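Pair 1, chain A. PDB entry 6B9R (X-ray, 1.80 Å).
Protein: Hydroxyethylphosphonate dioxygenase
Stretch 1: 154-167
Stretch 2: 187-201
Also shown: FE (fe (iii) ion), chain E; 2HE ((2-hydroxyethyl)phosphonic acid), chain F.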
# COMPACT_ATOMS: atom_id res chain seq x y z
N PHE A 154 12.98 -8.01 -13.18
CA PHE A 154 12.77 -9.21 -13.96
C PHE A 154 13.50 -9.03 -15.27
O PHE A 154 13.27 -8.04 -15.98
CB PHE A 154 11.28 -9.46 -14.23
CG PHE A 154 11.07 -10.50 -15.28
CD1 PHE A 154 11.15 -11.84 -14.96
CD2 PHE A 154 10.85 -10.13 -16.59
CE1 PHE A 154 11.00 -12.81 -15.95
CE2 PHE A 154 10.71 -11.10 -17.58
CZ PHE A 154 10.78 -12.44 -17.25
N THR A 155 14.37 -9.97 -15.61
CA THR A 155 15.17 -9.87 -16.82
C THR A 155 14.93 -11.08 -17.69
O THR A 155 14.97 -12.21 -17.21
CB THR A 155 16.66 -9.75 -16.48
OG1 THR A 155 16.86 -8.60 -15.63
CG2 THR A 155 17.46 -9.57 -17.74
N TYR A 156 14.66 -10.83 -18.97
CA TYR A 156 14.52 -11.86 -19.99
C TYR A 156 15.70 -11.77 -20.95
O TYR A 156 16.01 -10.68 -21.43
CB TYR A 156 13.21 -11.67 -20.75
CG TYR A 156 13.02 -12.69 -21.84
CD1 TYR A 156 12.43 -13.91 -21.56
CD2 TYR A 156 13.42 -12.43 -23.14
CE1 TYR A 156 12.25 -14.86 -22.56
CE2 TYR A 156 13.25 -13.37 -24.14
CZ TYR A 156 12.66 -14.58 -23.85
OH TYR A 156 12.49 -15.51 -24.85
N PHE A 157 16.36 -12.91 -21.23
CA PHE A 157 17.61 -12.92 -21.99
C PHE A 157 17.39 -13.31 -23.45
O PHE A 157 16.63 -14.24 -23.74
CB PHE A 157 18.61 -13.87 -21.34
CG PHE A 157 19.03 -13.45 -19.96
CD1 PHE A 157 20.07 -12.55 -19.79
CD2 PHE A 157 18.39 -13.95 -18.84
CE1 PHE A 157 20.47 -12.15 -18.52
CE2 PHE A 157 18.78 -13.57 -17.57
CZ PHE A 157 19.82 -12.66 -17.40
N VAL A 158 18.05 -12.61 -24.36
CA VAL A 158 18.10 -12.96 -25.78
C VAL A 158 19.56 -13.09 -26.18
O VAL A 158 20.34 -12.14 -26.03
CB VAL A 158 17.39 -11.92 -26.67
CG1 VAL A 158 17.51 -12.35 -28.14
CG2 VAL A 158 15.92 -11.74 -26.26
N GLY A 159 19.94 -14.26 -26.69
CA GLY A 159 21.28 -14.47 -27.15
C GLY A 159 22.23 -14.82 -26.03
O GLY A 159 21.82 -15.01 -24.87
N PRO A 160 23.53 -14.91 -26.34
CA PRO A 160 24.53 -15.39 -25.37
C PRO A 160 24.98 -14.31 -24.39
O PRO A 160 26.09 -13.77 -24.46
CB PRO A 160 25.67 -15.87 -26.28
CG PRO A 160 25.58 -14.95 -27.47
CD PRO A 160 24.11 -14.72 -27.68
N VAL A 161 24.09 -13.98 -23.46
CA VAL A 161 24.33 -12.96 -22.44
C VAL A 161 24.85 -13.63 -21.18
O VAL A 161 24.31 -14.65 -20.74
CB VAL A 161 23.04 -12.17 -22.15
CG1 VAL A 161 23.25 -11.23 -20.97
CG2 VAL A 161 22.58 -11.39 -23.40
N ASN A 162 25.90 -13.05 -20.59
CA ASN A 162 26.36 -13.47 -19.26
C ASN A 162 25.72 -12.57 -18.21
O ASN A 162 25.72 -11.34 -18.36
CB ASN A 162 27.89 -13.39 -19.16
CG ASN A 162 28.56 -14.63 -19.69
OD1 ASN A 162 27.90 -15.59 -20.10
ND2 ASN A 162 29.90 -14.63 -19.67
N TYR A 163 25.20 -13.18 -17.15
CA TYR A 163 24.58 -12.49 -16.02
C TYR A 163 25.53 -12.55 -14.83
O TYR A 163 25.94 -13.63 -14.40
CB TYR A 163 23.24 -13.13 -15.67
CG TYR A 163 22.53 -12.44 -14.52
CD1 TYR A 163 22.28 -11.08 -14.57
CD2 TYR A 163 22.12 -13.14 -13.40
CE1 TYR A 163 21.63 -10.43 -13.54
CE2 TYR A 163 21.48 -12.48 -12.34
CZ TYR A 163 21.24 -11.14 -12.43
OH TYR A 163 20.60 -10.49 -11.40
N TYR A 164 25.87 -11.39 -14.29
CA TYR A 164 26.75 -11.27 -13.14
C TYR A 164 25.96 -10.71 -11.97
O TYR A 164 25.16 -9.79 -12.14
CB TYR A 164 27.94 -10.35 -13.44
CG TYR A 164 28.72 -10.76 -14.67
CD1 TYR A 164 28.28 -10.42 -15.94
CD2 TYR A 164 29.89 -11.49 -14.55
CE1 TYR A 164 28.98 -10.81 -17.06
CE2 TYR A 164 30.61 -11.88 -15.66
CZ TYR A 164 30.15 -11.53 -16.92
OH TYR A 164 30.86 -11.91 -18.03
N PHE A 165 26.17 -11.27 -10.78
CA PHE A 165 25.39 -10.82 -9.64
C PHE A 165 26.19 -10.99 -8.35
O PHE A 165 27.01 -11.91 -8.23
CB PHE A 165 24.04 -11.54 -9.55
CG PHE A 165 24.13 -13.04 -9.57
CD1 PHE A 165 24.25 -13.73 -10.77
CD2 PHE A 165 24.03 -13.77 -8.40
CE1 PHE A 165 24.29 -15.12 -10.79
CE2 PHE A 165 24.07 -15.15 -8.41
CZ PHE A 165 24.21 -15.82 -9.62
N ARG A 166 25.93 -10.09 -7.39
CA ARG A 166 26.68 -10.01 -6.15
C ARG A 166 25.74 -10.05 -4.95
O ARG A 166 24.63 -9.51 -5.00
CB ARG A 166 27.53 -8.73 -6.08
CG ARG A 166 28.91 -8.87 -6.65
CD ARG A 166 29.59 -7.52 -6.75
NE ARG A 166 30.89 -7.60 -7.40
CZ ARG A 166 31.58 -6.55 -7.83
NH1 ARG A 166 31.08 -5.32 -7.68
NH2 ARG A 166 32.76 -6.72 -8.41
N SER A 167 26.20 -10.69 -3.88
CA SER A 167 25.44 -10.80 -2.64
C SER A 167 26.41 -11.22 -1.56
O SER A 167 27.21 -12.13 -1.78
CB SER A 167 24.30 -11.82 -2.79
OG SER A 167 23.60 -12.01 -1.57
N PHE A 187 18.48 -3.46 -4.78
CA PHE A 187 19.86 -3.09 -4.44
C PHE A 187 20.85 -4.25 -4.59
O PHE A 187 21.98 -4.17 -4.09
CB PHE A 187 19.94 -2.49 -3.04
CG PHE A 187 19.20 -1.20 -2.91
CD1 PHE A 187 19.65 -0.07 -3.57
CD2 PHE A 187 18.04 -1.12 -2.16
CE1 PHE A 187 18.98 1.13 -3.47
CE2 PHE A 187 17.37 0.08 -2.04
CZ PHE A 187 17.83 1.21 -2.71
N ALA A 188 20.48 -5.31 -5.29
CA ALA A 188 21.44 -6.36 -5.60
C ALA A 188 22.29 -5.94 -6.80
O ALA A 188 21.75 -5.75 -7.89
CB ALA A 188 20.72 -7.67 -5.90
N PRO A 189 23.61 -5.78 -6.64
CA PRO A 189 24.43 -5.31 -7.77
C PRO A 189 24.54 -6.37 -8.84
O PRO A 189 24.59 -7.57 -8.55
CB PRO A 189 25.80 -5.03 -7.12
CG PRO A 189 25.54 -4.99 -5.62
CD PRO A 189 24.39 -5.93 -5.40
N HIS A 190 24.57 -5.93 -10.10
CA HIS A 190 24.60 -6.90 -11.20
C HIS A 190 25.20 -6.26 -12.45
O HIS A 190 25.41 -5.04 -12.52
CB HIS A 190 23.21 -7.47 -11.48
CG HIS A 190 22.15 -6.44 -11.73
ND1 HIS A 190 21.51 -5.77 -10.71
CD2 HIS A 190 21.63 -5.96 -12.88
CE1 HIS A 190 20.63 -4.93 -11.23
NE2 HIS A 190 20.68 -5.03 -12.55
N SER A 191 25.51 -7.11 -13.43
CA SER A 191 26.04 -6.67 -14.71
C SER A 191 25.68 -7.69 -15.79
O SER A 191 25.25 -8.81 -15.50
CB SER A 191 27.56 -6.46 -14.65
OG SER A 191 28.02 -5.77 -15.80
N PHE A 192 25.87 -7.28 -17.05
CA PHE A 192 25.63 -8.13 -18.21
C PHE A 192 26.71 -7.90 -19.25
O PHE A 192 27.10 -6.76 -19.50
CB PHE A 192 24.28 -7.86 -18.87
CG PHE A 192 23.12 -7.88 -17.93
CD1 PHE A 192 22.75 -6.72 -17.25
CD2 PHE A 192 22.38 -9.04 -17.74
CE1 PHE A 192 21.65 -6.71 -16.39
CE2 PHE A 192 21.27 -9.04 -16.88
CZ PHE A 192 20.92 -7.87 -16.20
N THR A 193 27.18 -8.99 -19.87
CA THR A 193 28.09 -8.94 -21.00
C THR A 193 27.60 -9.90 -22.08
O THR A 193 26.71 -10.71 -21.85
CB THR A 193 29.53 -9.32 -20.60
OG1 THR A 193 29.54 -10.67 -20.15
CG2 THR A 193 30.05 -8.41 -19.48
N ALA A 194 28.22 -9.81 -23.26
CA ALA A 194 27.96 -10.75 -24.35
C ALA A 194 29.11 -11.73 -24.46
O ALA A 194 30.28 -11.33 -24.41
CB ALA A 194 27.76 -10.03 -25.69
N ARG A 195 28.80 -13.02 -24.62
CA ARG A 195 29.83 -14.03 -24.85
C ARG A 195 30.34 -14.02 -26.28
O ARG A 195 31.34 -14.69 -26.56
CB ARG A 195 29.30 -15.43 -24.51
CG ARG A 195 29.13 -15.67 -23.03
CD ARG A 195 28.92 -17.15 -22.70
NE ARG A 195 27.79 -17.74 -23.42
CZ ARG A 195 26.51 -17.53 -23.10
NH1 ARG A 195 25.55 -18.12 -23.80
NH2 ARG A 195 26.18 -16.72 -22.09
N SER A 196 29.68 -13.31 -27.18
CA SER A 196 30.07 -13.31 -28.57
C SER A 196 29.74 -11.96 -29.18
O SER A 196 28.78 -11.30 -28.79
CB SER A 196 29.38 -14.44 -29.35
OG SER A 196 29.54 -14.26 -30.75
N ALA A 197 30.55 -11.56 -30.15
CA ALA A 197 30.26 -10.37 -30.94
C ALA A 197 29.48 -10.69 -32.21
O ALA A 197 29.21 -9.78 -33.00
CB ALA A 197 31.57 -9.65 -31.31
N ASP A 198 29.09 -11.95 -32.40
CA ASP A 198 28.58 -12.41 -33.69
C ASP A 198 27.07 -12.46 -33.79
O ASP A 198 26.53 -12.40 -34.90
CB ASP A 198 29.14 -13.80 -34.00
CG ASP A 198 30.65 -13.80 -34.12
OD1 ASP A 198 31.21 -12.75 -34.51
OD2 ASP A 198 31.28 -14.84 -33.81
N GLU A 199 26.35 -12.57 -32.67
CA GLU A 199 24.91 -12.66 -32.70
C GLU A 199 24.31 -11.65 -31.74
O GLU A 199 25.00 -11.15 -30.84
CB GLU A 199 24.43 -14.08 -32.35
CG GLU A 199 25.17 -14.73 -31.22
CD GLU A 199 24.62 -16.10 -30.89
OE1 GLU A 199 23.38 -16.27 -30.94
OE2 GLU A 199 25.42 -17.01 -30.59
N PRO A 200 23.04 -11.29 -31.93
CA PRO A 200 22.41 -10.32 -31.01
C PRO A 200 22.47 -10.81 -29.57
O PRO A 200 22.24 -11.98 -29.27
CB PRO A 200 20.97 -10.25 -31.52
CG PRO A 200 21.06 -10.65 -32.97
CD PRO A 200 22.15 -11.66 -33.04
N ALA A 201 22.80 -9.89 -28.67
CA ALA A 201 22.89 -10.19 -27.24
C ALA A 201 22.28 -9.02 -26.49
O ALA A 201 22.88 -7.95 -26.43
CB ALA A 201 24.34 -10.43 -26.80
FE FE E . 19.35 -3.48 -13.28
O3 2HE F . 20.90 -1.78 -14.13
P 2HE F . 21.94 -1.52 -15.16
O1 2HE F . 23.40 -1.43 -14.48
O2 2HE F . 21.64 -0.15 -15.97
CA 2HE F . 21.87 -2.93 -16.29
CB 2HE F . 20.40 -3.30 -16.45
O4 2HE F . 19.90 -4.02 -15.32
O HOH W 1 17.80 -2.30 -14.93

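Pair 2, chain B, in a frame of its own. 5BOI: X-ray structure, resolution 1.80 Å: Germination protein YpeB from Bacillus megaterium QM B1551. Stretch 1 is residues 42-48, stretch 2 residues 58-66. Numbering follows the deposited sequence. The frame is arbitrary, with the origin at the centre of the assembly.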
# COMPACT_ATOMS: atom_id res chain seq x y z
N TYR B 42 -16.50 7.89 -10.41
CA TYR B 42 -15.46 7.12 -11.08
C TYR B 42 -16.04 5.99 -11.93
O TYR B 42 -17.01 5.34 -11.53
CB TYR B 42 -14.48 6.54 -10.06
CG TYR B 42 -13.69 7.58 -9.31
CD1 TYR B 42 -12.54 8.14 -9.86
CD2 TYR B 42 -14.09 8.01 -8.05
CE1 TYR B 42 -11.81 9.10 -9.17
CE2 TYR B 42 -13.37 8.96 -7.35
CZ TYR B 42 -12.23 9.50 -7.92
OH TYR B 42 -11.51 10.45 -7.23
N GLU B 43 -15.44 5.77 -13.09
CA GLU B 43 -15.88 4.69 -13.97
C GLU B 43 -15.19 3.40 -13.56
O GLU B 43 -14.00 3.21 -13.80
CB GLU B 43 -15.57 5.03 -15.42
CG GLU B 43 -16.38 6.21 -15.94
CD GLU B 43 -16.08 6.54 -17.38
OE1 GLU B 43 -14.90 6.82 -17.70
OE2 GLU B 43 -17.02 6.52 -18.20
N VAL B 44 -15.96 2.52 -12.93
CA VAL B 44 -15.42 1.30 -12.33
C VAL B 44 -16.36 0.11 -12.56
O VAL B 44 -17.58 0.26 -12.59
CB VAL B 44 -15.20 1.51 -10.80
CG1 VAL B 44 -14.93 0.20 -10.08
CG2 VAL B 44 -14.06 2.49 -10.56
N TYR B 45 -15.77 -1.08 -12.76
CA TYR B 45 -16.53 -2.33 -12.76
C TYR B 45 -16.48 -3.01 -11.40
O TYR B 45 -15.40 -3.40 -10.94
CB TYR B 45 -16.01 -3.29 -13.82
CG TYR B 45 -16.18 -2.79 -15.24
CD1 TYR B 45 -17.41 -2.91 -15.87
CD2 TYR B 45 -15.12 -2.27 -15.95
CE1 TYR B 45 -17.59 -2.46 -17.17
CE2 TYR B 45 -15.28 -1.83 -17.26
CZ TYR B 45 -16.52 -1.93 -17.85
OH TYR B 45 -16.71 -1.49 -19.14
N SER B 46 -17.63 -3.15 -10.75
CA SER B 46 -17.71 -3.83 -9.46
C SER B 46 -18.01 -5.31 -9.65
O SER B 46 -19.09 -5.67 -10.12
CB SER B 46 -18.77 -3.19 -8.56
OG SER B 46 -18.27 -2.05 -7.89
N LEU B 47 -17.07 -6.16 -9.25
CA LEU B 47 -17.22 -7.59 -9.44
C LEU B 47 -17.49 -8.29 -8.12
O LEU B 47 -16.94 -7.92 -7.08
CB LEU B 47 -15.97 -8.19 -10.08
CG LEU B 47 -15.70 -7.92 -11.57
CD1 LEU B 47 -15.51 -6.44 -11.86
CD2 LEU B 47 -14.48 -8.70 -12.00
N THR B 48 -18.36 -9.30 -8.17
CA THR B 48 -18.59 -10.18 -7.04
C THR B 48 -18.31 -11.62 -7.46
O THR B 48 -19.13 -12.25 -8.12
CB THR B 48 -20.04 -10.08 -6.50
OG1 THR B 48 -20.33 -8.73 -6.14
CG2 THR B 48 -20.21 -10.96 -5.27
N THR B 58 -15.86 -12.74 -3.10
CA THR B 58 -14.76 -11.80 -3.26
C THR B 58 -15.24 -10.61 -4.07
O THR B 58 -15.93 -10.78 -5.09
CB THR B 58 -13.54 -12.45 -3.95
OG1 THR B 58 -12.99 -13.46 -3.09
CG2 THR B 58 -12.45 -11.40 -4.25
N TYR B 59 -14.89 -9.41 -3.63
CA TYR B 59 -15.32 -8.20 -4.29
C TYR B 59 -14.11 -7.51 -4.89
O TYR B 59 -13.10 -7.32 -4.23
CB TYR B 59 -16.04 -7.27 -3.31
CG TYR B 59 -17.12 -7.98 -2.52
CD1 TYR B 59 -16.81 -8.66 -1.35
CD2 TYR B 59 -18.44 -7.98 -2.95
CE1 TYR B 59 -17.79 -9.32 -0.62
CE2 TYR B 59 -19.42 -8.64 -2.23
CZ TYR B 59 -19.09 -9.30 -1.06
OH TYR B 59 -20.07 -9.96 -0.34
N MET B 60 -14.22 -7.14 -6.16
CA MET B 60 -13.10 -6.55 -6.84
C MET B 60 -13.53 -5.40 -7.72
O MET B 60 -14.51 -5.51 -8.47
CB MET B 60 -12.36 -7.59 -7.69
CG MET B 60 -11.16 -6.99 -8.40
SD MET B 60 -10.05 -8.25 -9.07
CE MET B 60 -8.66 -7.24 -9.59
N ASP B 61 -12.81 -4.29 -7.63
CA ASP B 61 -13.08 -3.15 -8.48
C ASP B 61 -11.93 -2.94 -9.46
O ASP B 61 -10.75 -3.02 -9.11
CB ASP B 61 -13.32 -1.90 -7.63
CG ASP B 61 -14.61 -1.99 -6.83
OD1 ASP B 61 -15.68 -1.66 -7.39
OD2 ASP B 61 -14.57 -2.39 -5.64
N ILE B 62 -12.30 -2.70 -10.71
CA ILE B 62 -11.34 -2.46 -11.77
C ILE B 62 -11.77 -1.21 -12.53
O ILE B 62 -12.96 -0.95 -12.69
CB ILE B 62 -11.25 -3.66 -12.74
CG1 ILE B 62 -11.12 -4.97 -11.95
CG2 ILE B 62 -10.11 -3.47 -13.73
CD1 ILE B 62 -10.73 -6.16 -12.79
N THR B 63 -10.80 -0.43 -12.98
CA THR B 63 -11.10 0.81 -13.67
C THR B 63 -11.67 0.50 -15.05
O THR B 63 -11.12 -0.32 -15.79
CB THR B 63 -9.85 1.70 -13.80
OG1 THR B 63 -8.80 0.97 -14.42
CG2 THR B 63 -9.39 2.13 -12.42
N GLN B 64 -12.79 1.14 -15.38
CA GLN B 64 -13.39 0.98 -16.70
C GLN B 64 -12.36 1.37 -17.76
O GLN B 64 -12.29 0.77 -18.83
CB GLN B 64 -14.67 1.82 -16.83
CG GLN B 64 -15.87 1.25 -16.09
CD GLN B 64 -17.15 2.01 -16.38
OE1 GLN B 64 -17.86 2.42 -15.46
NE2 GLN B 64 -17.46 2.20 -17.66
N LYS B 65 -11.56 2.38 -17.43
CA LYS B 65 -10.47 2.79 -18.28
C LYS B 65 -9.17 2.06 -17.92
O LYS B 65 -8.75 2.04 -16.76
CB LYS B 65 -10.31 4.30 -18.20
CG LYS B 65 -9.81 4.82 -16.87
CD LYS B 65 -9.61 6.33 -16.83
CE LYS B 65 -9.24 6.95 -18.17
NZ LYS B 65 -9.48 8.42 -18.08
N GLY B 66 -8.59 1.39 -18.90
CA GLY B 66 -7.29 0.75 -18.73
C GLY B 66 -7.27 -0.54 -17.92
O GLY B 66 -6.22 -1.18 -17.82

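What backbone arrangement do the two pairs share? In each, two antiparallel strands lie side by side, with N-to-C directions at 158° in pair 1 and 161° in pair 2, and the central residues superpose with an RMSD of 0.6 Å. The ladders match rung for rung. Asn A162 pairs with Thr A193 as Tyr B45 does with Ile B62: Asn A162 N donates to Thr A193 O at 2.8 Å, and Tyr B45 N to Ile B62 O at 2.8 Å. Two residues on, Tyr A164 N reaches Ser A191 O at 2.9 Å, and Leu B47 N reaches Met B60 O at 2.8 Å. Beyond the last bridge, Arg A195 N still bonds Pro A160 O (2.8 Å), just as Gln B64 N bonds Glu B43 O (2.9 Å).

How is the face carrying Tyr A164 and Thr A193, or Leu B47 and Ile B62, filled? In pair 1 it is polar at its centre. Tyr A164 OH and Thr A193 OG1 lie 2.8 Å apart in a hydrogen bond that runs diagonally between rungs two apart, successive on this face. Leu B47 and Ile B62 occupy these two positions in pair 2 and have no hydroxyl to offer. In both pairs the CB atoms also approach across the rung, Tyr A164 CB to Ser A191 CB at 4.1 Å and Leu B47 CB to Met B60 CB at 4.4 Å; what pair 2 lacks is the diagonal bond.

What does the long side chain after the second strand do? Arg A195 and Gln B64 match, and the CA-to-CB bonds of both point toward the first stretch, but they engage the residue at the Asn A162 and Tyr B45 position differently. Arg A195 NH2 donates to Asn A162 OD1 at 2.9 Å and makes a weak bond to Val A161 O at 3.1 Å, while its guanidinium lays one face over Pro A160 CA. Gln B64 uses its aliphatic part: its CG sits over the face of the Tyr B45 ring, 3.7 Å from the centroid, a CH-pi contact in place of a polar one.

How do the pairs differ on the other face? Tyr A163 and Phe A192 match Ser B46 and Asp B61. The first two bring together large rings, with Tyr A163 CD1 3.2 Å from Phe A192 CE2 and planes inclined at 36°; Phe A157 CE1 adds a contact at 3.6 Å to the same CE2 atom. The smaller pair closes the rung with one hydrogen bond, Ser B46 OG to Asp B61 OD1 at 2.7 Å. Next along in pair 1, His A190 NE2 binds the iron at 2.2 Å, as befits a dioxygenase; its counterpart Tyr B59 instead brings CD2 within 3.8 Å of Thr B48 OG1.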